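Local coordinates for protein cytochrome c (Pseudomonas aeruginosa, PDB 6RTE) that dehydrogenates dihydro-heme d1 in heme d1 biosynthesis and combines an eight-bladed beta-propeller with a heme c-binding domain, at residues A[261-266]-A[305-310]; A[355-360]-A[401-406]; A[417-422]-A[464-469]. All coordinates share one frame; numbering follows the deposited sequence.

Interaction 1 of 3, residues A[261-266]-A[305-310]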
loop_
_atom_site.group_PDB
_atom_site.type_symbol
_atom_site.label_atom_id
_atom_site.label_comp_id
_atom_site.label_asym_id
_atom_site.label_seq_id
_atom_site.Cartn_x
_atom_site.Cartn_y
_atom_site.Cartn_z
ATOM N N ALA A 261 6.145 -6.593 20.022
ATOM C CA ALA A 261 5.602 -6.717 21.366
ATOM C C ALA A 261 5.967 -5.454 22.128
ATOM O O ALA A 261 7.049 -4.892 21.924
ATOM C CB ALA A 261 6.147 -7.969 22.068
ATOM N N ASP A 262 5.068 -5.001 23.003
ATOM C CA ASP A 262 5.396 -3.809 23.769
ATOM C C ASP A 262 6.399 -4.167 24.865
ATOM O O ASP A 262 6.819 -5.323 25.015
ATOM C CB ASP A 262 4.132 -3.148 24.328
ATOM C CG ASP A 262 3.467 -3.954 25.430
ATOM O OD1 ASP A 262 4.044 -4.951 25.903
ATOM O OD2 ASP A 262 2.347 -3.575 25.822
ATOM N N ALA A 263 6.780 -3.157 25.651
ATOM C CA ALA A 263 7.786 -3.355 26.685
ATOM C C ALA A 263 7.307 -4.313 27.765
ATOM O O ALA A 263 8.137 -4.908 28.461
ATOM C CB ALA A 263 8.166 -2.010 27.316
ATOM N N GLN A 264 5.994 -4.463 27.932
ATOM C CA GLN A 264 5.434 -5.413 28.884
ATOM C C GLN A 264 5.288 -6.816 28.304
ATOM O O GLN A 264 4.805 -7.711 29.004
ATOM C CB GLN A 264 4.067 -4.930 29.378
ATOM C CG GLN A 264 4.105 -3.609 30.138
ATOM C CD GLN A 264 2.768 -3.257 30.781
ATOM O OE1 GLN A 264 1.749 -3.119 30.100
ATOM N NE2 GLN A 264 2.771 -3.113 32.100
ATOM N N GLY A 265 5.682 -7.027 27.047
ATOM C CA GLY A 265 5.595 -8.332 26.423
ATOM C C GLY A 265 4.314 -8.647 25.670
ATOM O O GLY A 265 4.190 -9.762 25.153
ATOM N N GLN A 266 3.365 -7.713 25.574
ATOM C CA GLN A 266 2.099 -7.989 24.892
ATOM C C GLN A 266 2.289 -7.966 23.373
ATOM O O GLN A 266 2.805 -6.994 22.821
ATOM C CB GLN A 266 1.030 -6.976 25.296
ATOM C CG GLN A 266 -0.395 -7.419 24.924
ATOM C CD GLN A 266 -1.490 -6.568 25.559
ATOM O OE1 GLN A 266 -1.350 -6.066 26.681
ATOM N NE2 GLN A 266 -2.596 -6.412 24.841
ATOM N N PRO A 305 14.450 -1.516 18.504
ATOM C CA PRO A 305 13.563 -0.350 18.456
ATOM C C PRO A 305 13.773 0.613 19.613
ATOM O O PRO A 305 14.034 0.213 20.753
ATOM C CB PRO A 305 12.164 -0.973 18.523
ATOM C CG PRO A 305 12.350 -2.199 19.303
ATOM C CD PRO A 305 13.726 -2.732 18.914
ATOM N N LYS A 306 13.655 1.893 19.302
ATOM C CA LYS A 306 13.438 2.927 20.306
ATOM C C LYS A 306 11.926 3.024 20.520
ATOM O O LYS A 306 11.182 3.299 19.572
ATOM C CB LYS A 306 14.028 4.258 19.851
ATOM C CG LYS A 306 13.881 5.369 20.848
ATOM C CD LYS A 306 14.348 6.700 20.278
ATOM C CE LYS A 306 14.040 7.831 21.243
ATOM N NZ LYS A 306 14.346 9.169 20.656
ATOM N N ARG A 307 11.475 2.756 21.746
ATOM C CA ARG A 307 10.048 2.665 22.050
ATOM C C ARG A 307 9.520 4.006 22.547
ATOM O O ARG A 307 10.085 4.601 23.474
ATOM C CB ARG A 307 9.791 1.595 23.113
ATOM C CG ARG A 307 10.145 0.191 22.693
ATOM C CD ARG A 307 10.141 -0.778 23.878
ATOM N NE ARG A 307 10.740 -2.057 23.487
ATOM C CZ ARG A 307 10.064 -3.112 23.035
ATOM N NH1 ARG A 307 8.740 -3.077 22.928
ATOM N NH2 ARG A 307 10.720 -4.213 22.689
ATOM N N LEU A 308 8.429 4.470 21.946
ATOM C CA LEU A 308 7.772 5.710 22.352
ATOM C C LEU A 308 6.348 5.400 22.808
ATOM O O LEU A 308 5.530 4.914 22.018
ATOM C CB LEU A 308 7.745 6.720 21.207
ATOM C CG LEU A 308 9.077 7.360 20.790
ATOM C CD1 LEU A 308 10.030 6.366 20.128
ATOM C CD2 LEU A 308 8.795 8.513 19.847
ATOM N N ALA A 309 6.057 5.681 24.073
ATOM C CA ALA A 309 4.716 5.458 24.595
ATOM C C ALA A 309 3.735 6.422 23.938
ATOM O O ALA A 309 4.056 7.587 23.694
ATOM C CB ALA A 309 4.698 5.635 26.107
ATOM N N VAL A 310 2.547 5.918 23.609
ATOM C CA VAL A 310 1.455 6.758 23.132
ATOM C C VAL A 310 0.251 6.554 24.046
ATOM O O VAL A 310 0.051 5.475 24.611
ATOM C CB VAL A 310 1.078 6.469 21.667
ATOM C CG1 VAL A 310 2.217 6.859 20.747
ATOM C CG2 VAL A 310 0.708 5.006 21.479
HETATM O O HOH W 1 9.715 -6.586 22.195
#

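Interaction 2 of 3, residues A[355-360]-A[401-406]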
loop_
_atom_site.group_PDB
_atom_site.type_symbol
_atom_site.label_atom_id
_atom_site.label_comp_id
_atom_site.label_asym_id
_atom_site.label_seq_id
_atom_site.Cartn_x
_atom_site.Cartn_y
_atom_site.Cartn_z
ATOM N N MET A 355 -13.358 9.937 10.632
ATOM C CA MET A 355 -11.987 9.473 10.776
ATOM C C MET A 355 -11.200 9.885 9.539
ATOM O O MET A 355 -11.375 9.281 8.469
ATOM C CB MET A 355 -11.930 7.954 10.977
ATOM C CG MET A 355 -12.891 7.133 10.132
ATOM S SD MET A 355 -12.948 5.419 10.699
ATOM C CE MET A 355 -14.104 4.699 9.538
ATOM N N PRO A 356 -10.344 10.900 9.618
ATOM C CA PRO A 356 -9.591 11.321 8.434
ATOM C C PRO A 356 -8.463 10.357 8.106
ATOM O O PRO A 356 -7.844 9.754 8.985
ATOM C CB PRO A 356 -9.049 12.699 8.833
ATOM C CG PRO A 356 -8.910 12.622 10.310
ATOM C CD PRO A 356 -10.027 11.730 10.796
ATOM N N HIS A 357 -8.210 10.217 6.806
ATOM C CA HIS A 357 -7.182 9.311 6.294
ATOM C C HIS A 357 -5.858 10.073 6.266
ATOM O O HIS A 357 -5.371 10.509 5.222
ATOM C CB HIS A 357 -7.587 8.793 4.919
ATOM C CG HIS A 357 -6.651 7.777 4.347
ATOM N ND1 HIS A 357 -5.771 7.050 5.122
ATOM C CD2 HIS A 357 -6.454 7.369 3.071
ATOM C CE1 HIS A 357 -5.073 6.238 4.348
ATOM N NE2 HIS A 357 -5.467 6.412 3.098
ATOM N N LEU A 358 -5.267 10.237 7.456
ATOM C CA LEU A 358 -4.086 11.089 7.587
ATOM C C LEU A 358 -2.926 10.593 6.736
ATOM O O LEU A 358 -2.132 11.401 6.239
ATOM C CB LEU A 358 -3.659 11.171 9.052
ATOM C CG LEU A 358 -4.605 11.919 9.997
ATOM C CD1 LEU A 358 -4.108 11.792 11.430
ATOM C CD2 LEU A 358 -4.737 13.378 9.602
ATOM N N GLY A 359 -2.805 9.276 6.555
ATOM C CA GLY A 359 -1.689 8.740 5.799
ATOM C C GLY A 359 -1.621 9.257 4.379
ATOM O O GLY A 359 -0.543 9.298 3.782
ATOM N N SER A 360 -2.761 9.660 3.816
ATOM C CA SER A 360 -2.825 10.145 2.445
ATOM C C SER A 360 -2.792 11.665 2.340
ATOM O O SER A 360 -2.851 12.193 1.227
ATOM C CB SER A 360 -4.089 9.617 1.758
ATOM O OG SER A 360 -4.034 8.210 1.616
ATOM N N PRO A 401 -16.776 10.654 0.959
ATOM C CA PRO A 401 -15.443 10.345 1.487
ATOM C C PRO A 401 -14.505 9.895 0.379
ATOM O O PRO A 401 -14.896 9.148 -0.520
ATOM C CB PRO A 401 -15.710 9.220 2.493
ATOM C CG PRO A 401 -16.995 8.603 2.037
ATOM C CD PRO A 401 -17.803 9.730 1.470
ATOM N N GLY A 402 -13.259 10.372 0.452
ATOM C CA GLY A 402 -12.225 10.011 -0.487
ATOM C C GLY A 402 -11.099 9.247 0.190
ATOM O O GLY A 402 -11.121 8.994 1.398
ATOM N N PHE A 403 -10.101 8.886 -0.620
ATOM C CA PHE A 403 -9.025 8.042 -0.121
ATOM C C PHE A 403 -7.636 8.519 -0.534
ATOM O O PHE A 403 -6.673 8.323 0.214
ATOM C CB PHE A 403 -9.226 6.597 -0.591
ATOM C CG PHE A 403 -8.414 5.595 0.178
ATOM C CD1 PHE A 403 -8.872 5.100 1.392
ATOM C CD2 PHE A 403 -7.193 5.158 -0.297
ATOM C CE1 PHE A 403 -8.126 4.184 2.111
ATOM C CE2 PHE A 403 -6.446 4.240 0.420
ATOM C CZ PHE A 403 -6.916 3.754 1.623
ATOM N N PHE A 404 -7.514 9.141 -1.711
ATOM C CA PHE A 404 -6.219 9.502 -2.269
ATOM C C PHE A 404 -6.067 11.014 -2.375
ATOM O O PHE A 404 -7.048 11.750 -2.512
ATOM C CB PHE A 404 -6.018 8.882 -3.660
ATOM C CG PHE A 404 -6.012 7.385 -3.658
ATOM C CD1 PHE A 404 -4.920 6.686 -3.170
ATOM C CD2 PHE A 404 -7.098 6.673 -4.146
ATOM C CE1 PHE A 404 -4.909 5.305 -3.166
ATOM C CE2 PHE A 404 -7.098 5.290 -4.143
ATOM C CZ PHE A 404 -6.006 4.604 -3.652
ATOM N N MET A 405 -4.812 11.456 -2.328
ATOM C CA MET A 405 -4.465 12.864 -2.464
ATOM C C MET A 405 -3.053 12.955 -3.018
ATOM O O MET A 405 -2.156 12.241 -2.556
ATOM C CB MET A 405 -4.563 13.590 -1.119
ATOM C CG MET A 405 -4.864 15.074 -1.239
ATOM S SD MET A 405 -5.797 15.665 0.184
ATOM C CE MET A 405 -6.063 17.371 -0.280
ATOM N N ARG A 406 -2.859 13.827 -4.002
ATOM C CA ARG A 406 -1.565 13.971 -4.646
ATOM C C ARG A 406 -1.464 15.365 -5.236
ATOM O O ARG A 406 -2.476 16.007 -5.541
ATOM C CB ARG A 406 -1.366 12.920 -5.742
ATOM C CG ARG A 406 0.094 12.615 -6.067
ATOM C CD ARG A 406 0.749 11.823 -4.952
ATOM N NE ARG A 406 1.843 10.994 -5.441
ATOM C CZ ARG A 406 3.112 11.395 -5.553
ATOM N NH1 ARG A 406 3.464 12.632 -5.218
ATOM N NH2 ARG A 406 4.032 10.553 -6.008
#

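Interaction 3 of 3, residues A[417-422]-A[464-469]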
loop_
_atom_site.group_PDB
_atom_site.type_symbol
_atom_site.label_atom_id
_atom_site.label_comp_id
_atom_site.label_asym_id
_atom_site.label_seq_id
_atom_site.Cartn_x
_atom_site.Cartn_y
_atom_site.Cartn_z
ATOM N N ASP A 417 -10.356 12.795 -4.521
ATOM C CA ASP A 417 -11.447 11.993 -5.060
ATOM C C ASP A 417 -12.542 11.831 -4.011
ATOM O O ASP A 417 -12.425 12.319 -2.884
ATOM C CB ASP A 417 -10.927 10.618 -5.498
ATOM C CG ASP A 417 -10.306 9.845 -4.344
ATOM O OD1 ASP A 417 -11.048 9.485 -3.404
ATOM O OD2 ASP A 417 -9.074 9.613 -4.363
ATOM N N THR A 418 -13.619 11.138 -4.405
ATOM C CA THR A 418 -14.618 10.614 -3.474
ATOM C C THR A 418 -14.702 9.103 -3.688
ATOM O O THR A 418 -15.796 8.527 -3.801
ATOM C CB THR A 418 -15.981 11.279 -3.667
ATOM O OG1 THR A 418 -16.560 10.852 -4.903
ATOM C CG2 THR A 418 -15.842 12.802 -3.667
ATOM N N PHE A 419 -13.519 8.482 -3.752
ATOM C CA PHE A 419 -13.347 7.061 -4.048
ATOM C C PHE A 419 -14.279 6.168 -3.248
ATOM O O PHE A 419 -14.720 5.128 -3.751
ATOM C CB PHE A 419 -11.870 6.712 -3.769
ATOM C CG PHE A 419 -11.441 5.344 -4.231
ATOM C CD1 PHE A 419 -11.095 5.117 -5.556
ATOM C CD2 PHE A 419 -11.317 4.298 -3.322
ATOM C CE1 PHE A 419 -10.671 3.864 -5.977
ATOM C CE2 PHE A 419 -10.894 3.042 -3.737
ATOM C CZ PHE A 419 -10.569 2.827 -5.069
ATOM N N LEU A 420 -14.604 6.554 -2.014
ATOM C CA LEU A 420 -15.371 5.709 -1.111
ATOM C C LEU A 420 -16.843 6.102 -1.020
ATOM O O LEU A 420 -17.584 5.488 -0.248
ATOM C CB LEU A 420 -14.753 5.745 0.293
ATOM C CG LEU A 420 -13.258 5.431 0.411
ATOM C CD1 LEU A 420 -12.776 5.733 1.822
ATOM C CD2 LEU A 420 -12.954 3.985 0.043
ATOM N N GLY A 421 -17.284 7.105 -1.778
ATOM C CA GLY A 421 -18.654 7.559 -1.695
ATOM C C GLY A 421 -19.579 6.826 -2.652
ATOM O O GLY A 421 -19.150 6.059 -3.509
ATOM N N LYS A 422 -20.884 7.070 -2.483
ATOM C CA LYS A 422 -21.856 6.533 -3.428
ATOM C C LYS A 422 -21.638 7.124 -4.816
ATOM O O LYS A 422 -21.812 6.438 -5.830
ATOM C CB LYS A 422 -23.277 6.816 -2.936
ATOM N N SER A 464 -6.618 6.603 -12.495
ATOM C CA SER A 464 -7.036 5.209 -12.581
ATOM C C SER A 464 -8.553 5.094 -12.522
ATOM O O SER A 464 -9.188 5.621 -11.600
ATOM C CB SER A 464 -6.412 4.385 -11.454
ATOM O OG SER A 464 -5.023 4.196 -11.649
ATOM N N VAL A 465 -9.129 4.396 -13.498
ATOM C CA VAL A 465 -10.521 3.962 -13.442
ATOM C C VAL A 465 -10.514 2.528 -12.922
ATOM O O VAL A 465 -10.103 1.603 -13.637
ATOM C CB VAL A 465 -11.207 4.064 -14.810
ATOM C CG1 VAL A 465 -12.654 3.578 -14.721
ATOM C CG2 VAL A 465 -11.158 5.491 -15.321
ATOM N N TRP A 466 -10.958 2.345 -11.674
ATOM C CA TRP A 466 -10.833 1.071 -10.959
ATOM C C TRP A 466 -12.003 0.166 -11.344
ATOM O O TRP A 466 -12.951 -0.045 -10.583
ATOM C CB TRP A 466 -10.819 1.292 -9.448
ATOM C CG TRP A 466 -9.683 2.086 -8.880
ATOM C CD1 TRP A 466 -9.312 3.360 -9.211
ATOM C CD2 TRP A 466 -8.797 1.668 -7.835
ATOM N NE1 TRP A 466 -8.233 3.751 -8.448
ATOM C CE2 TRP A 466 -7.898 2.731 -7.596
ATOM C CE3 TRP A 466 -8.669 0.494 -7.086
ATOM C CZ2 TRP A 466 -6.888 2.654 -6.640
ATOM C CZ3 TRP A 466 -7.664 0.419 -6.140
ATOM C CH2 TRP A 466 -6.790 1.493 -5.923
ATOM N N ASP A 467 -11.927 -0.402 -12.543
ATOM C CA ASP A 467 -13.040 -1.190 -13.060
ATOM C C ASP A 467 -12.490 -2.333 -13.901
ATOM O O ASP A 467 -11.415 -2.221 -14.494
ATOM C CB ASP A 467 -13.989 -0.306 -13.875
ATOM C CG ASP A 467 -15.280 -1.017 -14.251
ATOM O OD1 ASP A 467 -15.274 -1.763 -15.251
ATOM O OD2 ASP A 467 -16.295 -0.834 -13.539
ATOM N N ARG A 468 -13.229 -3.446 -13.932
ATOM C CA ARG A 468 -12.856 -4.540 -14.823
ATOM C C ARG A 468 -12.664 -4.016 -16.239
ATOM O O ARG A 468 -11.711 -4.395 -16.934
ATOM C CB ARG A 468 -13.915 -5.640 -14.792
ATOM N N ASP A 469 -13.553 -3.126 -16.669
ATOM C CA ASP A 469 -13.387 -2.367 -17.905
ATOM C C ASP A 469 -12.802 -0.991 -17.585
ATOM O O ASP A 469 -13.379 0.054 -17.886
ATOM C CB ASP A 469 -14.728 -2.256 -18.625
ATOM C CG ASP A 469 -14.594 -1.796 -20.064
ATOM O OD1 ASP A 469 -14.853 -2.616 -20.971
ATOM O OD2 ASP A 469 -14.235 -0.621 -20.293
#

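Interaction 1 of 3, residues A[261-266]-A[305-310]
R307 reaches from the last strand of a propeller blade, 306-309, to A261 and A263 in the loop that leads from the preceding blade (outer strand 254-259) into the first strand of its own, 270-276. The CA-CB bond of R307 already points at this loop, and the chain runs extended from CG to NE. CB and CG serve as spacer. CD is the first atom to touch, 4.2 Å from A263 CB. Farther out, the CA of A263 lies over one face of the guanidinium. At the tip, NH1 donates to A261 O at 2.7 Å with an N-H...O angle of 163°. The oxygen is only 4° out of the guanidinium plane, and it receives the proton on a lone pair within its own carbonyl plane. NH1 also forms a salt bridge with E291 on strand 291-296, whose other carboxylate oxygen accepts from A263 N; E291 thus fixes both the arginine and the loop it grips. The loop is folded by a type I turn from D262 to G265, with D262 OD1 accepting from Q266 N at 2.9 Å. The other terminal nitrogen, NH2 of R307, donates to a water at 2.6 Å; that water in turn donates to A261 O at 3.2 Å, giving the carbonyl a second donor.

Interaction 2 of 3, residues A[355-360]-A[401-406]
H357 and F403 meet because each ring is thrown to the side opposite its own backbone N, with chi1 at -176° and -163° respectively. They join two successive loops of the beta-propeller, each running from the outer strand of one blade (346-350 or 391-397) to the first strand of the next (362-365 or 405-406). NE2 of H357 lies over one face of the F403 ring, toward its rim, 3.4 Å from CZ. The ring planes are inclined at 38° and the centroids are 4.2 Å apart, so the pair is oblique. The neighbouring edge carbon, H357 CD2, comes within 3.0 Å of F403 O, which lies near the imidazole plane. On its far side the imidazole is fixed by D316, whose OD2 is hydrogen-bonded to ND1. F403 O is also the acceptor for S360 OG at 3.0 Å, the hydroxyl approaching nearly along the C=O axis. H357 centres an inverse gamma turn, and S360 N donates to H357 O, which brings the serine back beside the imidazole. D417, at the end of the adjacent strand 413-417, accepts from F403 N through OD1 and from F404 N through OD2. F403 CD2 in turn sits 3.5 Å above the centre of the F404 ring. At the end of the contact, S360 O lies 3.2 Å from M405 CB.

Interaction 3 of 3, residues A[417-422]-A[464-469]
A T-shaped aromatic pair, F419 against W466, links the turns at the ends of strands in two consecutive propeller blades. The edge of the phenyl ring points into the indole face, with its centroid 4.6 Å from that of the five-membered ring and the planes 69° apart. CE1 of F419 stands over the pyrrole part, 3.4 Å from CE2 of W466, while CZ is 3.5 Å from CD2, at the junction of the two indole rings. F419 lies in a type I turn from T418 to G421, and its backbone N donates to D417 OD1 at 2.7 Å, closing an Asx turn that overlaps the start of the type I turn. With CG anti to the backbone N (chi1 -170°), the ring extends from this turn across to the tryptophan. W466 centres an inverse gamma turn, and its NE1 is hydrogen-bonded to G450 O, which helps set the tilt of the indole. Both rings also rest on V448. The phenylalanine turn follows strand 413-417, second in its blade, and leads toward 427-431; the tryptophan follows 460-465, second in the next blade, and the first strand of that blade, 449-454, supplies G450.

Interactions 2 and 3 form one continuous patch, with centres about 14 Å apart. P401 O pairs with L420 N at 3.0 Å. The aromatic chain runs on from H357 and F403 through F404, which meets F419 edge-to-face and packs its CE2 3.6 Å from W466 CZ2, so the patch extends from the two inter-blade loops of interaction 2 to the within-blade turns of interaction 3. Interaction 1 is separate, at an earlier blade boundary: its centre lies about 28 Å from that of interaction 2 and 38 Å from that of interaction 3, from which it is separated by the chain's centre. All three lie in the cytochrome d1-type propeller, and none of their residues falls in the range 46-198 that holds the heme c pocket.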